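Side-chain contacts in uncharacterized protein YPL067C (Saccharomyces cerevisiae, PDB 5KCI), which is of unknown function but belongs to the DUF3605 family, is cytoplasmic, and probably has a histidine-triad-like anion site with a possible link to amyloid toxicity: residues 85-90 against 131-136; 94-99 against 166-171; 106-111 against 159-164; 144-149 against 175-180. One frame throughout, in Å; residues are numbered along the deposited sequence.

Contact 1: residues 85-90 against 131-136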
loop_
_atom_site.group_PDB
_atom_site.type_symbol
_atom_site.label_atom_id
_atom_site.label_comp_id
_atom_site.label_asym_id
_atom_site.label_seq_id
_atom_site.Cartn_x
_atom_site.Cartn_y
_atom_site.Cartn_z
ATOM N N THR A 85 0.336 14.262 7.491
ATOM C CA THR A 85 -0.637 13.809 8.468
ATOM C C THR A 85 -1.792 13.046 7.848
ATOM O O THR A 85 -2.618 12.503 8.590
ATOM C CB THR A 85 -1.232 15.004 9.237
ATOM O OG1 THR A 85 -2.069 15.755 8.352
ATOM C CG2 THR A 85 -0.143 15.910 9.773
ATOM N N LEU A 86 -1.910 13.047 6.524
ATOM C CA LEU A 86 -3.051 12.477 5.832
ATOM C C LEU A 86 -2.788 11.068 5.318
ATOM O O LEU A 86 -3.672 10.485 4.677
ATOM C CB LEU A 86 -3.453 13.378 4.658
ATOM C CG LEU A 86 -3.970 14.781 5.031
ATOM C CD1 LEU A 86 -4.330 15.580 3.789
ATOM C CD2 LEU A 86 -5.176 14.691 5.948
ATOM N N TYR A 87 -1.594 10.516 5.547
ATOM C CA TYR A 87 -1.298 9.179 5.066
ATOM C C TYR A 87 -0.272 8.515 5.972
ATOM O O TYR A 87 0.366 9.155 6.809
ATOM C CB TYR A 87 -0.803 9.223 3.603
ATOM C CG TYR A 87 0.395 10.102 3.384
ATOM C CD1 TYR A 87 1.696 9.639 3.588
ATOM C CD2 TYR A 87 0.230 11.411 2.973
ATOM C CE1 TYR A 87 2.795 10.477 3.374
ATOM C CE2 TYR A 87 1.320 12.252 2.770
ATOM C CZ TYR A 87 2.591 11.792 2.979
ATOM O OH TYR A 87 3.668 12.644 2.768
ATOM N N ALA A 88 -0.108 7.211 5.781
ATOM C CA ALA A 88 0.870 6.452 6.545
ATOM C C ALA A 88 1.258 5.217 5.747
ATOM O O ALA A 88 0.407 4.582 5.124
ATOM C CB ALA A 88 0.312 6.056 7.913
ATOM N N VAL A 89 2.540 4.879 5.771
ATOM C CA VAL A 89 3.049 3.691 5.092
ATOM C C VAL A 89 3.517 2.700 6.153
ATOM O O VAL A 89 4.207 3.074 7.112
ATOM C CB VAL A 89 4.156 4.046 4.079
ATOM C CG1 VAL A 89 5.307 4.715 4.748
ATOM C CG2 VAL A 89 4.622 2.798 3.350
ATOM N N ARG A 90 3.101 1.441 6.002
ATOM C CA ARG A 90 3.452 0.363 6.913
ATOM C C ARG A 90 3.909 -0.844 6.116
ATOM O O ARG A 90 3.538 -1.005 4.955
ATOM C CB ARG A 90 2.257 -0.049 7.787
ATOM C CG ARG A 90 1.733 1.037 8.699
ATOM C CD ARG A 90 2.610 1.204 9.913
ATOM N NE ARG A 90 2.099 2.182 10.872
ATOM C CZ ARG A 90 2.271 3.497 10.778
ATOM N NH1 ARG A 90 2.929 4.017 9.759
ATOM N NH2 ARG A 90 1.768 4.298 11.708
ATOM N N ASN A 131 -0.227 7.792 -8.806
ATOM C CA ASN A 131 1.018 7.699 -9.564
ATOM C C ASN A 131 1.931 8.887 -9.294
ATOM O O ASN A 131 3.141 8.715 -9.064
ATOM C CB ASN A 131 0.698 7.549 -11.055
ATOM C CG ASN A 131 0.285 6.135 -11.413
ATOM O OD1 ASN A 131 0.745 5.165 -10.805
ATOM N ND2 ASN A 131 -0.540 6.009 -12.433
ATOM N N ALA A 132 1.381 10.102 -9.315
ATOM C CA ALA A 132 2.185 11.291 -9.054
ATOM C C ALA A 132 2.800 11.245 -7.667
ATOM O O ALA A 132 3.977 11.621 -7.477
ATOM C CB ALA A 132 1.327 12.540 -9.209
ATOM N N PHE A 133 2.034 10.763 -6.695
ATOM C CA PHE A 133 2.519 10.678 -5.328
ATOM C C PHE A 133 3.725 9.764 -5.245
ATOM O O PHE A 133 4.750 10.125 -4.656
ATOM C CB PHE A 133 1.437 10.151 -4.405
ATOM C CG PHE A 133 1.876 10.007 -2.976
ATOM C CD1 PHE A 133 2.316 11.101 -2.254
ATOM C CD2 PHE A 133 1.854 8.766 -2.355
ATOM C CE1 PHE A 133 2.722 10.962 -0.915
ATOM C CE2 PHE A 133 2.234 8.624 -1.032
ATOM C CZ PHE A 133 2.658 9.730 -0.307
ATOM N N LEU A 134 3.594 8.543 -5.777
ATOM C CA LEU A 134 4.730 7.621 -5.705
ATOM C C LEU A 134 5.903 8.112 -6.552
ATOM O O LEU A 134 7.061 7.965 -6.150
ATOM C CB LEU A 134 4.293 6.230 -6.129
ATOM C CG LEU A 134 3.207 5.605 -5.266
ATOM C CD1 LEU A 134 2.769 4.314 -5.873
ATOM C CD2 LEU A 134 3.727 5.399 -3.821
ATOM N N GLN A 135 5.637 8.689 -7.727
ATOM C CA GLN A 135 6.717 9.167 -8.600
ATOM C C GLN A 135 7.536 10.268 -7.955
ATOM O O GLN A 135 8.714 10.457 -8.297
ATOM C CB GLN A 135 6.156 9.700 -9.926
ATOM C CG GLN A 135 6.050 8.671 -11.012
ATOM C CD GLN A 135 7.416 8.208 -11.501
ATOM O OE1 GLN A 135 8.415 8.931 -11.403
ATOM N NE2 GLN A 135 7.464 7.003 -12.016
ATOM N N ALA A 136 6.940 11.020 -7.043
ATOM C CA ALA A 136 7.605 12.174 -6.459
ATOM C C ALA A 136 8.535 11.808 -5.302
ATOM O O ALA A 136 9.135 12.711 -4.715
ATOM C CB ALA A 136 6.543 13.187 -5.973
#
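With chi1 at 179°, Phe133 extends its ring straight out from the helix, while Tyr87, whose CG is lodged between its own backbone N and carbonyl carbon (chi1 56°), presents one face of the phenol ring to it. The result is a T-shaped (edge-to-face) pair in which Phe133 supplies the edge and Tyr87 the face. Ring centroids lie 5.0 Å apart and the planes are inclined at 68°. Phe133 CZ leads the approach, 3.7 Å above the tyrosine plane and displaced toward the rim of that ring. Its nearest neighbour is Tyr87 CE1, at 3.8 Å. Beside it, Phe133 CE1 comes within 4.0 Å of Tyr87 CZ, so that the CZ end of the phenylalanine points at the pi face of the tyrosine, with CE1 alongside. The phenol end is held separately: Tyr87 OH is hydrogen-bonded to Phe195 O near the C-terminus. Phe133 in turn stacks with Phe81 and rests on Leu107 of the adjacent strand. Were Tyr87 an alanine, the edge of Phe133 would probably be left facing a gap and Phe195 O would lose its hydrogen-bond partner. Both rings are buried, and through them helix 120-135 is packed against the outermost strand 87-91, the helix-on-sheet layering expected where helices cover one side of an antiparallel beta-sheet.

Contact 2: residues 94-99 against 166-171. With SO4 (sulfate ion), chain D.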
loop_
_atom_site.group_PDB
_atom_site.type_symbol
_atom_site.label_atom_id
_atom_site.label_comp_id
_atom_site.label_asym_id
_atom_site.label_seq_id
_atom_site.Cartn_x
_atom_site.Cartn_y
_atom_site.Cartn_z
ATOM N N PHE A 94 1.374 -9.562 6.707
ATOM C CA PHE A 94 1.017 -10.848 6.123
ATOM C C PHE A 94 1.128 -10.716 4.617
ATOM O O PHE A 94 0.140 -10.786 3.885
ATOM C CB PHE A 94 -0.378 -11.274 6.585
ATOM C CG PHE A 94 -0.478 -11.399 8.085
ATOM C CD1 PHE A 94 -0.007 -12.530 8.738
ATOM C CD2 PHE A 94 -0.995 -10.366 8.842
ATOM C CE1 PHE A 94 -0.081 -12.639 10.113
ATOM C CE2 PHE A 94 -1.067 -10.466 10.224
ATOM C CZ PHE A 94 -0.617 -11.600 10.856
ATOM N N PRO A 95 2.351 -10.542 4.117
ATOM C CA PRO A 95 2.518 -10.212 2.701
ATOM C C PRO A 95 2.016 -11.320 1.794
ATOM O O PRO A 95 1.993 -12.500 2.165
ATOM C CB PRO A 95 4.030 -10.034 2.538
ATOM C CG PRO A 95 4.658 -10.234 3.870
ATOM C CD PRO A 95 3.622 -10.690 4.843
ATOM N N TYR A 96 1.734 -10.935 0.549
ATOM C CA TYR A 96 1.374 -11.904 -0.469
ATOM C C TYR A 96 2.622 -12.629 -0.977
ATOM O O TYR A 96 3.755 -12.278 -0.647
ATOM C CB TYR A 96 0.667 -11.237 -1.629
ATOM C CG TYR A 96 -0.672 -10.565 -1.275
ATOM C CD1 TYR A 96 -1.217 -10.675 -0.008
ATOM C CD2 TYR A 96 -1.348 -9.824 -2.227
ATOM C CE1 TYR A 96 -2.470 -10.034 0.292
ATOM C CE2 TYR A 96 -2.555 -9.189 -1.938
ATOM C CZ TYR A 96 -3.106 -9.312 -0.693
ATOM O OH TYR A 96 -4.307 -8.678 -0.449
ATOM N N ASN A 97 2.397 -13.617 -1.837
ATOM C CA ASN A 97 3.448 -14.576 -2.199
ATOM C C ASN A 97 4.135 -14.091 -3.458
ATOM O O ASN A 97 3.708 -14.372 -4.579
ATOM C CB ASN A 97 2.863 -15.962 -2.397
ATOM C CG ASN A 97 3.934 -17.015 -2.571
ATOM O OD1 ASN A 97 5.077 -16.827 -2.161
ATOM N ND2 ASN A 97 3.558 -18.137 -3.166
ATOM N N PHE A 98 5.231 -13.364 -3.262
ATOM C CA PHE A 98 6.012 -12.758 -4.322
ATOM C C PHE A 98 7.428 -13.334 -4.301
ATOM O O PHE A 98 7.858 -13.939 -3.320
ATOM C CB PHE A 98 6.066 -11.246 -4.135
ATOM C CG PHE A 98 4.728 -10.588 -4.155
ATOM C CD1 PHE A 98 3.823 -10.886 -5.148
ATOM C CD2 PHE A 98 4.395 -9.652 -3.198
ATOM C CE1 PHE A 98 2.587 -10.272 -5.185
ATOM C CE2 PHE A 98 3.156 -9.033 -3.227
ATOM C CZ PHE A 98 2.264 -9.335 -4.227
ATOM N N GLU A 99 8.176 -13.107 -5.375
ATOM C CA GLU A 99 9.524 -13.660 -5.422
ATOM C C GLU A 99 10.422 -12.923 -4.426
ATOM O O GLU A 99 10.140 -11.787 -4.037
ATOM C CB GLU A 99 10.082 -13.582 -6.838
ATOM C CG GLU A 99 10.341 -12.173 -7.395
ATOM C CD GLU A 99 11.137 -12.185 -8.678
ATOM O OE1 GLU A 99 12.198 -12.851 -8.712
ATOM O OE2 GLU A 99 10.731 -11.511 -9.649
ATOM N N HIS A 166 -6.640 2.098 1.445
ATOM C CA HIS A 166 -5.274 1.606 1.486
ATOM C C HIS A 166 -4.914 0.988 0.150
ATOM O O HIS A 166 -5.741 0.320 -0.486
ATOM C CB HIS A 166 -5.039 0.585 2.596
ATOM C CG HIS A 166 -6.052 -0.516 2.648
ATOM N ND1 HIS A 166 -7.363 -0.303 3.014
ATOM C CD2 HIS A 166 -5.936 -1.848 2.424
ATOM C CE1 HIS A 166 -8.023 -1.448 2.975
ATOM N NE2 HIS A 166 -7.175 -2.403 2.625
ATOM N N ALA A 167 -3.679 1.269 -0.265
ATOM C CA ALA A 167 -3.088 0.742 -1.476
ATOM C C ALA A 167 -1.950 -0.188 -1.097
ATOM O O ALA A 167 -1.224 0.053 -0.130
ATOM C CB ALA A 167 -2.553 1.863 -2.389
ATOM N N HIS A 168 -1.818 -1.255 -1.853
ATOM C CA HIS A 168 -0.677 -2.148 -1.753
ATOM C C HIS A 168 0.430 -1.596 -2.647
ATOM O O HIS A 168 0.215 -1.376 -3.840
ATOM C CB HIS A 168 -1.090 -3.562 -2.133
ATOM C CG HIS A 168 -2.133 -4.124 -1.227
ATOM N ND1 HIS A 168 -1.814 -4.859 -0.113
ATOM C CD2 HIS A 168 -3.486 -3.984 -1.215
ATOM C CE1 HIS A 168 -2.922 -5.194 0.530
ATOM N NE2 HIS A 168 -3.950 -4.679 -0.120
ATOM N N VAL A 169 1.580 -1.304 -2.051
ATOM C CA VAL A 169 2.708 -0.703 -2.751
ATOM C C VAL A 169 3.823 -1.720 -2.692
ATOM O O VAL A 169 4.262 -2.079 -1.596
ATOM C CB VAL A 169 3.163 0.611 -2.112
ATOM C CG1 VAL A 169 4.389 1.153 -2.777
ATOM C CG2 VAL A 169 2.048 1.675 -2.145
ATOM N N LEU A 170 4.250 -2.193 -3.850
ATOM C CA LEU A 170 5.265 -3.222 -3.988
ATOM C C LEU A 170 6.541 -2.585 -4.491
ATOM O O LEU A 170 6.512 -1.823 -5.460
ATOM C CB LEU A 170 4.827 -4.301 -4.983
ATOM C CG LEU A 170 3.445 -4.916 -4.721
ATOM C CD1 LEU A 170 3.209 -6.049 -5.705
ATOM C CD2 LEU A 170 3.303 -5.430 -3.325
ATOM N N LEU A 171 7.666 -2.964 -3.861
ATOM C CA LEU A 171 8.976 -2.461 -4.233
ATOM C C LEU A 171 9.839 -3.661 -4.550
ATOM O O LEU A 171 9.907 -4.581 -3.733
ATOM C CB LEU A 171 9.626 -1.684 -3.091
ATOM C CG LEU A 171 8.840 -0.523 -2.495
ATOM C CD1 LEU A 171 9.672 0.164 -1.443
ATOM C CD2 LEU A 171 8.410 0.425 -3.585
HETATM S S SO4 D . -6.918 -5.618 1.803
HETATM O O1 SO4 D . -7.821 -5.037 2.825
HETATM O O2 SO4 D . -6.631 -4.719 0.700
HETATM O O3 SO4 D . -5.630 -5.978 2.434
HETATM O O4 SO4 D . -7.525 -6.828 1.262
#
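A histidine-rich strand forms one side of this contact: His166 and His168 alternate along it with a hydrophobic residue between them, a pattern resembling the first part of the histidine-triad motif, with Leu170 at the next alternate position. His168 holds its CG on the far side from its carbonyl carbon (chi1 -62°), which carries the ring out from the strand to Tyr96 and the sulfate. Tyr96 OH comes closest at His168 CE1, 3.9 Å away. The two rings lie nearly parallel, their planes 28° apart, but are slid so far past each other that they barely overlap, with centroids separated by 5.5 Å. Farther along, Phe98 CE2 touches Leu170 CD2 at 3.6 Å, and Phe98 CZ lies 3.7 Å from Leu170 CD1, so both methyl branches are engaged. The histidines bind a sulfate ion, probably from the crystallisation liquor, in the plane of each ring: His166 NE2 donates to O1 at 2.7 Å, and His168 NE2 to O2 at 2.8 Å in a nearly straight bond. A second, weak bond runs from His168 NE2 to O3. The pocket is consistent with a phosphate-like ligand, as in histidine-triad proteins. Asn154 binds both the sulfate and Tyr96 OH, while His104 of strand 102-109 bridges His168 ND1 and the backbone N of Tyr96. Helix 19-28 covers the apolar end, Ile22 touching both Phe98 and Leu170, and Phe152 of strand 149-152 stacks on His168.

Contact 3: residues 106-111 against 159-164. With SO4 (sulfate ion), chain D.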
loop_
_atom_site.group_PDB
_atom_site.type_symbol
_atom_site.label_atom_id
_atom_site.label_comp_id
_atom_site.label_asym_id
_atom_site.label_seq_id
_atom_site.Cartn_x
_atom_site.Cartn_y
_atom_site.Cartn_z
ATOM N N VAL A 106 1.957 -1.249 2.649
ATOM C CA VAL A 106 0.579 -0.767 2.626
ATOM C C VAL A 106 0.627 0.723 2.878
ATOM O O VAL A 106 1.256 1.173 3.839
ATOM C CB VAL A 106 -0.309 -1.461 3.668
ATOM C CG1 VAL A 106 -1.777 -0.913 3.563
ATOM C CG2 VAL A 106 -0.277 -2.964 3.474
ATOM N N LEU A 107 -0.027 1.476 2.012
ATOM C CA LEU A 107 -0.166 2.913 2.102
ATOM C C LEU A 107 -1.611 3.266 2.439
ATOM O O LEU A 107 -2.492 3.143 1.591
ATOM C CB LEU A 107 0.214 3.553 0.768
ATOM C CG LEU A 107 -0.054 5.037 0.591
ATOM C CD1 LEU A 107 0.769 5.862 1.571
ATOM C CD2 LEU A 107 0.285 5.434 -0.869
ATOM N N TRP A 108 -1.813 3.751 3.648
ATOM C CA TRP A 108 -3.108 4.188 4.160
ATOM C C TRP A 108 -3.291 5.675 3.880
ATOM O O TRP A 108 -2.353 6.472 4.023
ATOM C CB TRP A 108 -3.193 3.925 5.664
ATOM C CG TRP A 108 -3.074 2.504 6.019
ATOM C CD1 TRP A 108 -1.922 1.823 6.323
ATOM C CD2 TRP A 108 -4.134 1.561 6.079
ATOM N NE1 TRP A 108 -2.223 0.500 6.597
ATOM C CE2 TRP A 108 -3.577 0.322 6.459
ATOM C CE3 TRP A 108 -5.521 1.647 5.873
ATOM C CZ2 TRP A 108 -4.360 -0.824 6.611
ATOM C CZ3 TRP A 108 -6.285 0.514 6.027
ATOM C CH2 TRP A 108 -5.714 -0.703 6.380
ATOM N N SER A 109 -4.516 6.058 3.505
ATOM C CA SER A 109 -4.809 7.457 3.227
ATOM C C SER A 109 -6.126 7.877 3.886
ATOM O O SER A 109 -7.131 7.192 3.734
ATOM C CB SER A 109 -4.909 7.722 1.722
ATOM O OG SER A 109 -5.189 9.087 1.463
ATOM N N LYS A 110 -6.087 8.994 4.611
ATOM C CA LYS A 110 -7.284 9.598 5.198
ATOM C C LYS A 110 -8.261 10.049 4.129
ATOM O O LYS A 110 -9.471 10.099 4.371
ATOM C CB LYS A 110 -6.891 10.806 6.047
ATOM C CG LYS A 110 -6.575 10.556 7.500
ATOM C CD LYS A 110 -6.682 11.869 8.291
ATOM C CE LYS A 110 -5.773 11.891 9.523
ATOM N NZ LYS A 110 -5.322 13.268 9.896
ATOM N N VAL A 111 -7.749 10.425 2.960
ATOM C CA VAL A 111 -8.555 10.847 1.823
ATOM C C VAL A 111 -8.663 9.665 0.877
ATOM O O VAL A 111 -7.650 9.129 0.402
ATOM C CB VAL A 111 -7.931 12.061 1.115
ATOM C CG1 VAL A 111 -8.827 12.543 -0.012
ATOM C CG2 VAL A 111 -7.678 13.181 2.103
ATOM N N GLN A 159 -11.384 -6.847 -0.301
ATOM C CA GLN A 159 -10.683 -6.006 0.655
ATOM C C GLN A 159 -11.201 -6.245 2.066
ATOM O O GLN A 159 -12.288 -6.786 2.279
ATOM C CB GLN A 159 -10.832 -4.522 0.293
ATOM C CG GLN A 159 -12.254 -4.014 0.442
ATOM C CD GLN A 159 -12.405 -2.515 0.225
ATOM O OE1 GLN A 159 -11.434 -1.744 0.283
ATOM N NE2 GLN A 159 -13.648 -2.091 -0.024
ATOM N N SER A 160 -10.402 -5.829 3.035
ATOM C CA SER A 160 -10.876 -5.613 4.392
ATOM C C SER A 160 -10.662 -4.150 4.739
ATOM O O SER A 160 -10.059 -3.394 3.976
ATOM C CB SER A 160 -10.154 -6.535 5.374
ATOM O OG SER A 160 -10.442 -7.875 5.047
ATOM N N VAL A 161 -11.225 -3.734 5.865
ATOM C CA VAL A 161 -11.048 -2.370 6.327
ATOM C C VAL A 161 -11.508 -1.430 5.226
ATOM O O VAL A 161 -10.743 -0.571 4.777
ATOM C CB VAL A 161 -9.581 -2.100 6.692
ATOM C CG1 VAL A 161 -9.433 -0.769 7.413
ATOM C CG2 VAL A 161 -9.023 -3.267 7.539
ATOM N N ALA A 162 -12.757 -1.580 4.784
ATOM C CA ALA A 162 -13.183 -0.867 3.585
ATOM C C ALA A 162 -13.455 0.611 3.815
ATOM O O ALA A 162 -13.622 1.343 2.836
ATOM C CB ALA A 162 -14.418 -1.538 3.002
ATOM N N ARG A 163 -13.493 1.071 5.061
ATOM C CA ARG A 163 -13.782 2.468 5.336
ATOM C C ARG A 163 -12.531 3.324 5.335
ATOM O O ARG A 163 -12.633 4.545 5.436
ATOM C CB ARG A 163 -14.526 2.620 6.678
ATOM C CG ARG A 163 -15.978 2.106 6.673
ATOM C CD ARG A 163 -16.635 2.166 8.056
ATOM N NE ARG A 163 -17.434 3.376 8.256
ATOM C CZ ARG A 163 -18.758 3.449 8.118
ATOM N NH1 ARG A 163 -19.477 2.384 7.778
ATOM N NH2 ARG A 163 -19.375 4.604 8.324
ATOM N N ILE A 164 -11.338 2.730 5.172
ATOM C CA ILE A 164 -10.118 3.505 5.120
ATOM C C ILE A 164 -9.385 3.108 3.846
ATOM O O ILE A 164 -9.066 1.928 3.650
ATOM C CB ILE A 164 -9.204 3.273 6.338
ATOM C CG1 ILE A 164 -10.008 3.303 7.637
ATOM C CG2 ILE A 164 -8.057 4.314 6.338
ATOM C CD1 ILE A 164 -9.295 2.807 8.822
HETATM S S SO4 D . -6.918 -5.618 1.803
HETATM O O1 SO4 D . -7.821 -5.037 2.825
HETATM O O2 SO4 D . -6.631 -4.719 0.700
HETATM O O3 SO4 D . -5.630 -5.978 2.434
HETATM O O4 SO4 D . -7.525 -6.828 1.262
#
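Trp108 packs the six-membered part of its indole against Ile164 and Val161, and these meetings make up the close part of the contact. Ile164 CG2 lies near the indole plane, at its edge, 3.7 Å from Trp108 CE3. Val161 approaches obliquely with one methyl branch, CG1 sitting 3.7 Å from Trp108 CZ3 and 3.9 Å from Trp108 CH2. Trans to the backbone N (chi1 -170°), that branch is the one carried to the ring. From within the strand, Val106 CG1 sits over one indole face, 3.3 Å above its plane and toward the rim. Both apolar residues belong to a type I beta turn, Val161 to Ile164, in the connection between strands 149-152 and 165-172, and the turn is laid against strand 102-109 with helix 56-64 beyond it. With an alanine in place of Trp108, Ile164 CG2 and Val161 CG1 would probably lose their common partner and the turn its main support on this strand. The far side is looser: Ala162 and Arg163, the turn's corner residues, are exposed, and the arginine is poorly ordered. Closure of the turn is itself slack, Ile164 N reaching Val161 O in a weak bond. Upstream, Ser160 N donates to sulfate O1 at 2.7 Å.

Contact 4: residues 144-149 against 175-180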
loop_
_atom_site.group_PDB
_atom_site.type_symbol
_atom_site.label_atom_id
_atom_site.label_comp_id
_atom_site.label_asym_id
_atom_site.label_seq_id
_atom_site.Cartn_x
_atom_site.Cartn_y
_atom_site.Cartn_z
ATOM N N LEU A 144 11.943 3.505 -9.082
ATOM C CA LEU A 144 11.084 4.036 -10.141
ATOM C C LEU A 144 11.822 4.003 -11.466
ATOM O O LEU A 144 11.249 3.615 -12.495
ATOM C CB LEU A 144 10.672 5.461 -9.813
ATOM C CG LEU A 144 9.804 5.567 -8.565
ATOM C CD1 LEU A 144 9.843 6.981 -8.001
ATOM C CD2 LEU A 144 8.365 5.151 -8.940
ATOM N N SER A 145 13.103 4.401 -11.453
ATOM C CA SER A 145 13.858 4.431 -12.699
ATOM C C SER A 145 13.918 3.042 -13.304
ATOM O O SER A 145 13.901 2.900 -14.531
ATOM C CB SER A 145 15.277 4.966 -12.474
ATOM O OG SER A 145 15.269 6.243 -11.880
ATOM N N SER A 146 13.928 2.010 -12.453
ATOM C CA SER A 146 13.980 0.610 -12.877
ATOM C C SER A 146 12.631 -0.019 -13.238
ATOM O O SER A 146 12.614 -1.167 -13.694
ATOM C CB SER A 146 14.621 -0.206 -11.757
ATOM O OG SER A 146 15.930 0.273 -11.442
ATOM N N GLY A 147 11.499 0.660 -13.044
ATOM C CA GLY A 147 10.219 -0.006 -13.181
ATOM C C GLY A 147 9.901 -0.961 -12.046
ATOM O O GLY A 147 9.129 -1.905 -12.224
ATOM N N HIS A 148 10.471 -0.723 -10.869
ATOM C CA HIS A 148 10.418 -1.666 -9.765
ATOM C C HIS A 148 9.549 -1.152 -8.627
ATOM O O HIS A 148 9.722 -1.536 -7.467
ATOM C CB HIS A 148 11.838 -1.971 -9.289
ATOM C CG HIS A 148 12.564 -2.875 -10.222
ATOM N ND1 HIS A 148 13.906 -3.193 -10.087
ATOM C CD2 HIS A 148 12.122 -3.548 -11.310
ATOM C CE1 HIS A 148 14.250 -4.021 -11.060
ATOM N NE2 HIS A 148 13.189 -4.254 -11.813
ATOM N N VAL A 149 8.593 -0.296 -8.972
ATOM C CA VAL A 149 7.528 0.096 -8.066
ATOM C C VAL A 149 6.207 -0.250 -8.737
ATOM O O VAL A 149 5.986 0.118 -9.897
ATOM C CB VAL A 149 7.562 1.601 -7.754
ATOM C CG1 VAL A 149 6.453 1.954 -6.721
ATOM C CG2 VAL A 149 8.920 2.020 -7.237
ATOM N N ARG A 175 17.720 -9.638 -6.206
ATOM C CA ARG A 175 18.780 -10.220 -5.380
ATOM C C ARG A 175 20.164 -9.947 -5.973
ATOM O O ARG A 175 21.164 -9.907 -5.241
ATOM C CB ARG A 175 18.516 -11.714 -5.216
ATOM C CG ARG A 175 17.437 -12.045 -4.185
ATOM C CD ARG A 175 17.931 -11.843 -2.758
ATOM N NE ARG A 175 16.957 -12.307 -1.770
ATOM C CZ ARG A 175 16.204 -11.519 -1.000
ATOM N NH1 ARG A 175 16.295 -10.192 -1.063
ATOM N NH2 ARG A 175 15.353 -12.070 -0.146
ATOM N N GLU A 176 20.260 -9.783 -7.286
ATOM C CA GLU A 176 21.560 -9.495 -7.878
ATOM C C GLU A 176 21.938 -8.025 -7.744
ATOM O O GLU A 176 23.051 -7.654 -8.124
ATOM C CB GLU A 176 21.608 -9.956 -9.349
ATOM C CG GLU A 176 20.833 -9.114 -10.354
ATOM C CD GLU A 176 19.318 -9.386 -10.377
ATOM O OE1 GLU A 176 18.812 -10.145 -9.509
ATOM O OE2 GLU A 176 18.650 -8.840 -11.294
ATOM N N ARG A 177 21.063 -7.203 -7.163
ATOM C CA ARG A 177 21.307 -5.777 -6.999
ATOM C C ARG A 177 21.284 -5.312 -5.551
ATOM O O ARG A 177 21.988 -4.345 -5.215
ATOM C CB ARG A 177 20.274 -4.976 -7.807
ATOM C CG ARG A 177 20.529 -5.159 -9.280
ATOM C CD ARG A 177 19.336 -4.878 -10.127
ATOM N NE ARG A 177 19.033 -3.451 -10.157
ATOM C CZ ARG A 177 18.146 -2.905 -10.986
ATOM N NH1 ARG A 177 17.440 -3.673 -11.818
ATOM N NH2 ARG A 177 17.947 -1.590 -10.964
ATOM N N TYR A 178 20.581 -6.024 -4.673
ATOM C CA TYR A 178 20.499 -5.689 -3.257
ATOM C C TYR A 178 20.631 -6.960 -2.437
ATOM O O TYR A 178 19.938 -7.943 -2.713
ATOM C CB TYR A 178 19.148 -5.020 -2.938
ATOM C CG TYR A 178 18.896 -3.683 -3.597
ATOM C CD1 TYR A 178 19.147 -2.497 -2.917
ATOM C CD2 TYR A 178 18.355 -3.607 -4.879
ATOM C CE1 TYR A 178 18.887 -1.250 -3.509
ATOM C CE2 TYR A 178 18.097 -2.377 -5.488
ATOM C CZ TYR A 178 18.365 -1.196 -4.794
ATOM O OH TYR A 178 18.117 0.029 -5.374
ATOM N N SER A 179 21.534 -6.961 -1.446
ATOM C CA SER A 179 21.526 -8.009 -0.438
ATOM C C SER A 179 20.272 -7.901 0.416
ATOM O O SER A 179 19.692 -6.825 0.570
ATOM C CB SER A 179 22.734 -7.888 0.484
ATOM O OG SER A 179 22.584 -6.725 1.289
ATOM N N ALA A 180 19.857 -9.028 0.995
ATOM C CA ALA A 180 18.705 -8.980 1.890
ATOM C C ALA A 180 18.913 -7.929 2.975
ATOM O O ALA A 180 17.980 -7.210 3.347
ATOM C CB ALA A 180 18.455 -10.358 2.502
#
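Arg177 reaches across to Ser146 and His148 with the two terminal nitrogens of its guanidinium group. Its chain leaves the backbone with CG trans to the carbonyl carbon, continues extended, and then bends at chi3 (71°), which directs the guanidinium group at the end of helix 141-146. NH2 donates to Ser146 OG at 2.8 Å. The bond is far from straight, with an N-H...O angle of 135°, and the hydroxyl lies near the guanidinium plane but tilted from it. Ser146 carries OG beside its own backbone N, and the same oxygen is also hydrogen-bonded to Pro142 O one turn earlier, so the hydroxyl is gripped from two sources. The other nitrogen, Arg177 NH1, meets the imidazole of His148 at CE1, 3.3 Å away. Here the two side chains come from opposite directions, and ring and guanidinium planes stand 49° apart. Ser146 and His148 stand on either side of Gly147 in the sequence, within the Schellman motif that ends helix 141-146: Gly147 has positive phi and its N bonds to Leu144 O at 3.0 Å. The reversal brings Ser146 O over one face of the His148 ring, 3.4 Å above its plane and toward the rim. That ring is further fixed by edge-to-face contacts with Trp19 and Phe172. On the other segment, Ser179 provides the N-cap of helix 180-193 just after Arg177. The contact lies at the protein surface, and both Ser146 and Arg177 touch a crystal neighbour.

From the N terminus, contact 1 opens first, on strand 87-91, and closes a loop at the end of helix 120-135. Contact 2 starts just downstream, in the connection to strand 102-109, and closes later on strand 165-172, so the two cross. Contact 3 is nested inside contact 2 and also crosses contact 1; backbone hydrogen bonds between the neighbouring strands join it to both, and it shares the sulfate with contact 2. Contact 4 follows contact 1 in series but crosses contacts 2 and 3, tying helix 141-146 to the connection before helix 180-193. Contacts 1 to 3 thus gather round one antiparallel sheet, with contact 4 beyond the centre from contact 3.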